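Local structure of reticulocyte binding protein (Streptococcus agalactiae COH1, 3FAW) at residues R436-V439 with D440-Y444; L94-K97 with G98-P102; Q282-D285 with G286-N290. The protein probably hydrolyses alpha-1,6-glucosidic linkages of pullulan and related branched glucans, as a pullulanase anchored to the streptococcal cell wall. All coordinates share one frame; numbering follows the deposited sequence.

Contact 1 of 3, residues R436-V439 with D440-Y444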
loop_
_atom_site.group_PDB
_atom_site.type_symbol
_atom_site.label_atom_id
_atom_site.label_comp_id
_atom_site.label_asym_id
_atom_site.label_seq_id
_atom_site.Cartn_x
_atom_site.Cartn_y
_atom_site.Cartn_z
ATOM N N ARG A 436 10.384 -9.491 11.846
ATOM C CA ARG A 436 9.719 -9.071 13.088
ATOM C C ARG A 436 9.115 -7.668 12.996
ATOM O O ARG A 436 7.987 -7.444 13.448
ATOM C CB ARG A 436 10.682 -9.122 14.281
ATOM C CG ARG A 436 10.782 -10.483 14.958
ATOM C CD ARG A 436 11.281 -10.343 16.390
ATOM N NE ARG A 436 10.321 -9.623 17.231
ATOM C CZ ARG A 436 10.542 -9.246 18.489
ATOM N NH1 ARG A 436 11.695 -9.511 19.087
ATOM N NH2 ARG A 436 9.592 -8.605 19.160
ATOM N N VAL A 437 9.857 -6.730 12.410
ATOM C CA VAL A 437 9.378 -5.354 12.261
ATOM C C VAL A 437 8.054 -5.303 11.493
ATOM O O VAL A 437 7.113 -4.632 11.913
ATOM C CB VAL A 437 10.415 -4.456 11.542
ATOM C CG1 VAL A 437 9.786 -3.121 11.153
ATOM C CG2 VAL A 437 11.644 -4.246 12.420
ATOM N N LEU A 438 7.994 -6.024 10.376
ATOM C CA LEU A 438 6.784 -6.105 9.557
ATOM C C LEU A 438 5.636 -6.774 10.313
ATOM O O LEU A 438 4.547 -6.208 10.431
ATOM C CB LEU A 438 7.075 -6.865 8.254
ATOM C CG LEU A 438 5.943 -6.997 7.226
ATOM C CD1 LEU A 438 6.505 -7.211 5.822
ATOM C CD2 LEU A 438 4.978 -8.132 7.587
ATOM N N VAL A 439 5.895 -7.971 10.830
ATOM C CA VAL A 439 4.872 -8.778 11.503
ATOM C C VAL A 439 4.411 -8.161 12.833
ATOM O O VAL A 439 3.211 -8.137 13.119
ATOM C CB VAL A 439 5.355 -10.240 11.706
ATOM C CG1 VAL A 439 4.344 -11.051 12.500
ATOM C CG2 VAL A 439 5.614 -10.901 10.359
ATOM N N ASP A 440 5.350 -7.659 13.634
ATOM C CA ASP A 440 5.002 -7.021 14.911
ATOM C C ASP A 440 4.176 -5.748 14.723
ATOM O O ASP A 440 3.272 -5.482 15.513
ATOM C CB ASP A 440 6.247 -6.678 15.740
ATOM C CG ASP A 440 7.035 -7.904 16.171
ATOM O OD1 ASP A 440 6.467 -9.016 16.266
ATOM O OD2 ASP A 440 8.246 -7.740 16.416
ATOM N N SER A 441 4.493 -4.957 13.696
ATOM C CA SER A 441 3.719 -3.746 13.402
ATOM C C SER A 441 2.309 -4.088 12.916
ATOM O O SER A 441 1.341 -3.437 13.306
ATOM C CB SER A 441 4.442 -2.847 12.391
ATOM O OG SER A 441 4.967 -3.594 11.312
ATOM N N ILE A 442 2.191 -5.120 12.084
ATOM C CA ILE A 442 0.879 -5.595 11.643
ATOM C C ILE A 442 0.047 -6.079 12.838
ATOM O O ILE A 442 -1.145 -5.790 12.923
ATOM C CB ILE A 442 1.000 -6.714 10.576
ATOM C CG1 ILE A 442 1.514 -6.142 9.246
ATOM C CG2 ILE A 442 -0.346 -7.411 10.367
ATOM C CD1 ILE A 442 0.487 -5.335 8.454
ATOM N N LYS A 443 0.677 -6.795 13.766
ATOM C CA LYS A 443 -0.009 -7.263 14.979
ATOM C C LYS A 443 -0.403 -6.111 15.901
ATOM O O LYS A 443 -1.492 -6.117 16.484
ATOM C CB LYS A 443 0.877 -8.239 15.760
ATOM C CG LYS A 443 1.016 -9.618 15.136
ATOM C CD LYS A 443 2.138 -10.406 15.796
ATOM C CE LYS A 443 1.782 -10.840 17.211
ATOM N NZ LYS A 443 2.980 -11.305 17.955
ATOM N N TYR A 444 0.490 -5.137 16.044
ATOM C CA TYR A 444 0.222 -3.961 16.873
ATOM C C TYR A 444 -0.927 -3.132 16.295
ATOM O O TYR A 444 -1.889 -2.823 17.002
ATOM C CB TYR A 444 1.486 -3.104 17.031
ATOM C CG TYR A 444 1.225 -1.722 17.602
ATOM C CD1 TYR A 444 0.958 -1.539 18.956
ATOM C CD2 TYR A 444 1.235 -0.602 16.780
ATOM C CE1 TYR A 444 0.715 -0.262 19.476
ATOM C CE2 TYR A 444 0.996 0.669 17.287
ATOM C CZ TYR A 444 0.733 0.838 18.629
ATOM O OH TYR A 444 0.496 2.112 19.116
#
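Arg436 and Asp440 form an i to i+4 salt bridge within helix 432-449, one of the outer helices of the catalytic TIM barrel. This helix runs between barrel strands 385-390 and 453-456. The backbone is regular here. Asp440 N, Ser441 N, Ile442 N and Lys443 N bond to the carbonyl oxygens of Arg436, Val437, Leu438 and Val439 in turn.

The salt bridge lies at a partly exposed edge of the helix. Arg436 NE donates to Asp440 OD2 at 2.9 Å. The donor meets the syn lone pair of OD2. Arg436 NH2 adds a weak bond to the same oxygen at 3.2 Å. The bend at chi3 of Arg436 (66°) swings the guanidinium toward the next turn, with its edge to Asp440. The two planes stand 77° apart, so this is not a flat, two-oxygen pairing. Tyr220 OH also bonds to OD2, and Arg436 NH1 reaches the carbonyls of Tyr131 and Gly133. The pair thus links the barrel helix to the chain at Tyr131 and Gly133 and to the loop that carries Tyr220.

Leu438, Ile442 and Val439 make the apolar part of the buried side. Leu438 CD2 lies 4.3 Å from Ile442 CG1. Ile442 rests on Phe454 and Phe456 of strand 453-456, while Leu438 packs on Ala470 of helix 464-477. Lys443 lies at the rim, one turn on from Val439, and both touch Glu473 of that helix; Val439 CG1 meets Lys443 CD at 4.0 Å.

Ser441 is buried and polar. Its chi1 of 45° turns the hydroxyl back over the preceding turn. Tyr392 OH is a further hydrogen-bond partner of OG. Ser441 OG lies close to both Val437 O and Leu438 O, 2.8 Å from the latter, and which of them takes its proton is not settled.

Contact 2 of 3, residues L94-K97 with G98-P102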
loop_
_atom_site.group_PDB
_atom_site.type_symbol
_atom_site.label_atom_id
_atom_site.label_comp_id
_atom_site.label_asym_id
_atom_site.label_seq_id
_atom_site.Cartn_x
_atom_site.Cartn_y
_atom_site.Cartn_z
ATOM N N LEU A 94 37.085 -19.330 -1.023
ATOM C CA LEU A 94 37.729 -20.370 -0.239
ATOM C C LEU A 94 36.948 -20.545 1.059
ATOM O O LEU A 94 36.796 -19.597 1.830
ATOM C CB LEU A 94 39.168 -19.952 0.059
ATOM C CG LEU A 94 40.064 -20.920 0.830
ATOM C CD1 LEU A 94 40.372 -22.147 -0.013
ATOM C CD2 LEU A 94 41.341 -20.210 1.246
ATOM N N ILE A 95 36.443 -21.753 1.299
ATOM C CA ILE A 95 35.724 -22.053 2.539
ATOM C C ILE A 95 36.728 -22.577 3.572
ATOM O O ILE A 95 37.390 -23.589 3.345
ATOM C CB ILE A 95 34.575 -23.064 2.323
ATOM C CG1 ILE A 95 33.633 -22.577 1.216
ATOM C CG2 ILE A 95 33.792 -23.271 3.612
ATOM C CD1 ILE A 95 34.044 -23.015 -0.176
ATOM N N ILE A 96 36.837 -21.868 4.695
ATOM C CA ILE A 96 37.837 -22.139 5.725
ATOM C C ILE A 96 37.151 -22.725 6.958
ATOM O O ILE A 96 36.217 -22.119 7.491
ATOM C CB ILE A 96 38.578 -20.838 6.139
ATOM C CG1 ILE A 96 39.106 -20.090 4.905
ATOM C CG2 ILE A 96 39.719 -21.154 7.094
ATOM C CD1 ILE A 96 39.502 -18.646 5.177
ATOM N N LYS A 97 37.623 -23.893 7.404
ATOM C CA LYS A 97 37.050 -24.604 8.551
ATOM C C LYS A 97 37.958 -24.544 9.777
ATOM O O LYS A 97 39.188 -24.581 9.661
ATOM C CB LYS A 97 36.791 -26.075 8.205
ATOM C CG LYS A 97 35.810 -26.295 7.063
ATOM C CD LYS A 97 35.645 -27.779 6.775
ATOM C CE LYS A 97 34.976 -28.025 5.433
ATOM N NZ LYS A 97 33.539 -27.612 5.434
ATOM N N GLY A 98 37.330 -24.484 10.950
ATOM C CA GLY A 98 38.033 -24.410 12.230
ATOM C C GLY A 98 37.062 -24.055 13.343
ATOM O O GLY A 98 35.860 -24.007 13.116
ATOM N N ASP A 99 37.576 -23.812 14.544
ATOM C CA ASP A 99 36.736 -23.423 15.680
ATOM C C ASP A 99 36.759 -21.902 15.815
ATOM O O ASP A 99 37.707 -21.330 16.357
ATOM C CB ASP A 99 37.223 -24.103 16.970
ATOM C CG ASP A 99 36.270 -23.905 18.148
ATOM O OD1 ASP A 99 35.466 -22.946 18.148
ATOM O OD2 ASP A 99 36.327 -24.726 19.085
ATOM N N PHE A 100 35.714 -21.251 15.309
ATOM C CA PHE A 100 35.662 -19.787 15.262
ATOM C C PHE A 100 34.614 -19.231 16.229
ATOM O O PHE A 100 33.519 -18.836 15.822
ATOM C CB PHE A 100 35.389 -19.317 13.833
ATOM C CG PHE A 100 36.384 -19.828 12.825
ATOM C CD1 PHE A 100 37.739 -19.556 12.965
ATOM C CD2 PHE A 100 35.963 -20.567 11.726
ATOM C CE1 PHE A 100 38.660 -20.018 12.028
ATOM C CE2 PHE A 100 36.873 -21.034 10.790
ATOM C CZ PHE A 100 38.226 -20.760 10.940
ATOM N N ASN A 101 34.972 -19.199 17.512
ATOM C CA ASN A 101 34.089 -18.694 18.567
ATOM C C ASN A 101 33.805 -17.208 18.343
ATOM O O ASN A 101 34.732 -16.394 18.380
ATOM C CB ASN A 101 34.730 -18.918 19.946
ATOM C CG ASN A 101 33.783 -18.623 21.112
ATOM O OD1 ASN A 101 32.690 -18.082 20.936
ATOM N ND2 ASN A 101 34.213 -18.983 22.316
ATOM N N PRO A 102 32.527 -16.845 18.100
ATOM C CA PRO A 102 32.213 -15.440 17.815
ATOM C C PRO A 102 32.537 -14.473 18.960
ATOM O O PRO A 102 32.677 -13.275 18.722
ATOM C CB PRO A 102 30.706 -15.459 17.515
ATOM C CG PRO A 102 30.195 -16.724 18.089
ATOM C CD PRO A 102 31.324 -17.701 18.058
#
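Ile96 and Phe100 meet where strand 93-98 gives way to a loop. The Ile96 methyl CG2 touches Phe100 CZ at 4.1 Å, and the two side chains cross at about a right angle. Ile96 also presents its backbone to the ring. Its carbonyl O lies at the ring edge, near the ring plane, 3.5 Å from Phe100 CE2. The positive rim of the ring would suit this oxygen. Next along the chain, Lys97 C approaches Phe100 CE2 obliquely at 3.8 Å.

Gly98 comes over the ring itself. Its carbonyl carbon stands 3.9 Å above one face of Phe100, displaced toward the rim. Gly98 is nearly fully extended (phi 168°, psi -173°). The backbone runs on away from the strand, and the Phe100 side chain alone reaches back, its ring against Ile96, Lys97 and Gly98. The Phe100 chi1 of -56° sets CG beside its own backbone N and sends the ring toward the strand.

A second shell fixes the ring and its backbone. Phe107 packs edge-to-face with Phe100, and Gln45 NE2 bonds to Phe100 O. The ring also touches Ile80 and Ile51, while Ile96 rests on Ile82, Ala53 and Leu70.

These contacts belong to the beta domain at the N-terminal end of the modelled chain. Strand 93-98 runs antiparallel between strands 50-55 and 79-88, and Phe100 covers the apolar side chains at the end of that sheet, ahead of strand 108-111.

Contact 3 of 3, residues Q282-D285 with G286-N290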
loop_
_atom_site.group_PDB
_atom_site.type_symbol
_atom_site.label_atom_id
_atom_site.label_comp_id
_atom_site.label_asym_id
_atom_site.label_seq_id
_atom_site.Cartn_x
_atom_site.Cartn_y
_atom_site.Cartn_z
ATOM N N GLN A 282 -11.779 23.882 0.057
ATOM C CA GLN A 282 -12.101 25.232 0.547
ATOM C C GLN A 282 -13.602 25.395 0.798
ATOM O O GLN A 282 -14.013 26.195 1.636
ATOM C CB GLN A 282 -11.649 26.294 -0.466
ATOM C CG GLN A 282 -10.141 26.385 -0.669
ATOM C CD GLN A 282 -9.756 27.079 -1.969
ATOM O OE1 GLN A 282 -10.503 27.909 -2.491
ATOM N NE2 GLN A 282 -8.585 26.739 -2.497
ATOM N N SER A 283 -14.404 24.638 0.049
ATOM C CA SER A 283 -15.858 24.595 0.212
ATOM C C SER A 283 -16.299 24.252 1.633
ATOM O O SER A 283 -17.369 24.674 2.064
ATOM C CB SER A 283 -16.452 23.571 -0.760
ATOM O OG SER A 283 -17.847 23.424 -0.572
ATOM N N LEU A 284 -15.478 23.485 2.350
ATOM C CA LEU A 284 -15.799 23.045 3.709
ATOM C C LEU A 284 -15.474 24.085 4.788
ATOM O O LEU A 284 -15.826 23.889 5.954
ATOM C CB LEU A 284 -15.074 21.728 4.031
ATOM C CG LEU A 284 -15.435 20.503 3.175
ATOM C CD1 LEU A 284 -14.681 19.274 3.656
ATOM C CD2 LEU A 284 -16.934 20.240 3.175
ATOM N N ASP A 285 -14.808 25.177 4.413
ATOM C CA ASP A 285 -14.492 26.241 5.367
ATOM C C ASP A 285 -15.778 26.809 5.957
ATOM O O ASP A 285 -16.647 27.291 5.227
ATOM C CB ASP A 285 -13.683 27.362 4.707
ATOM C CG ASP A 285 -12.242 26.964 4.434
ATOM O OD1 ASP A 285 -11.689 26.130 5.187
ATOM O OD2 ASP A 285 -11.658 27.502 3.469
ATOM N N GLY A 286 -15.900 26.720 7.279
ATOM C CA GLY A 286 -17.108 27.143 7.979
ATOM C C GLY A 286 -18.107 26.017 8.199
ATOM O O GLY A 286 -19.015 26.156 9.020
ATOM N N LYS A 287 -17.956 24.914 7.460
ATOM C CA LYS A 287 -18.773 23.710 7.679
ATOM C C LYS A 287 -18.172 22.998 8.924
ATOM O O LYS A 287 -18.931 22.427 9.703
ATOM C CB LYS A 287 -18.990 22.928 6.382
ATOM C CG LYS A 287 -19.448 23.889 5.255
ATOM C CD LYS A 287 -20.123 23.206 4.080
ATOM C CE LYS A 287 -20.374 24.196 2.936
ATOM N NZ LYS A 287 -21.170 23.604 1.821
ATOM N N LEU A 288 -16.841 22.929 9.082
ATOM C CA LEU A 288 -16.170 21.646 9.396
ATOM C C LEU A 288 -15.927 22.067 10.856
ATOM O O LEU A 288 -15.438 23.180 11.094
ATOM C CB LEU A 288 -14.805 21.466 8.725
ATOM C CG LEU A 288 -14.394 20.132 8.083
ATOM C CD1 LEU A 288 -15.543 19.459 7.359
ATOM C CD2 LEU A 288 -13.229 20.384 7.126
ATOM N N LYS A 289 -16.288 21.240 11.828
ATOM C CA LYS A 289 -16.054 21.576 13.236
ATOM C C LYS A 289 -14.593 21.372 13.653
ATOM O O LYS A 289 -14.118 21.991 14.606
ATOM C CB LYS A 289 -16.988 20.761 14.137
ATOM C CG LYS A 289 -17.166 21.328 15.538
ATOM C CD LYS A 289 -17.788 22.734 15.540
ATOM C CE LYS A 289 -17.327 23.546 16.745
ATOM N NZ LYS A 289 -17.451 22.791 18.030
ATOM N N ASN A 290 -13.885 20.509 12.931
ATOM C CA ASN A 290 -12.494 20.204 13.232
ATOM C C ASN A 290 -11.574 20.720 12.137
ATOM O O ASN A 290 -12.034 21.169 11.089
ATOM C CB ASN A 290 -12.329 18.699 13.425
ATOM C CG ASN A 290 -13.221 18.161 14.532
ATOM O OD1 ASN A 290 -13.016 18.467 15.701
ATOM N ND2 ASN A 290 -14.223 17.373 14.163
HETATM O O HOH W 1 -19.447 21.614 0.441
#
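A type II beta turn at Leu284-Asp285-Gly286-Lys287 shapes this surface loop of the alpha-amylase-type catalytic domain. The loop lies between barrel strand 269-273 and helix 295-298. A short 3-10 segment, 282-284, leads into the turn. Lys287 N closes it with a hydrogen bond to Leu284 O at 2.8 Å. Gly286 holds the third position with a positive phi of 93°, as type II turns favour glycine there.

The turn brings Leu284 and Leu288 together. Leu284 CD1 meets Leu288 CD1 at 3.8 Å, and Leu288 CD2 lies 3.8 Å from Leu284 CB. Leu284 is buried and also touches Lys301. Asp285 faces outward and forms a salt bridge with Arg331.

The Lys287 side chain, extended beyond CG, runs back alongside segment 282-284. Its CE passes 3.2 Å from Ser283 O. The two polar side-chain ends, Lys287 NZ and Ser283 OG, do not bond directly. One water joins them: it accepts from Lys287 NZ at 3.0 Å and lies 2.6 Å from Ser283 OG.

The three contacts are all local and share no element. Contacts 1 and 3 both belong to the barrel domain, with centres about 37 Å apart. Contact 2 lies in the N-terminal beta domain, its centre about 68 Å from that of contact 3, across the chain's centre. Contacts 1 and 2 are mostly buried, while contact 3 is on the surface. Their chemistry follows. Contact 1 combines helix backbone bonds and an ion pair with apolar packing. Contact 2 relies on an aromatic ring against aliphatic and backbone atoms. Contact 3 depends on one turn bond, a leucine pair and a water bridge.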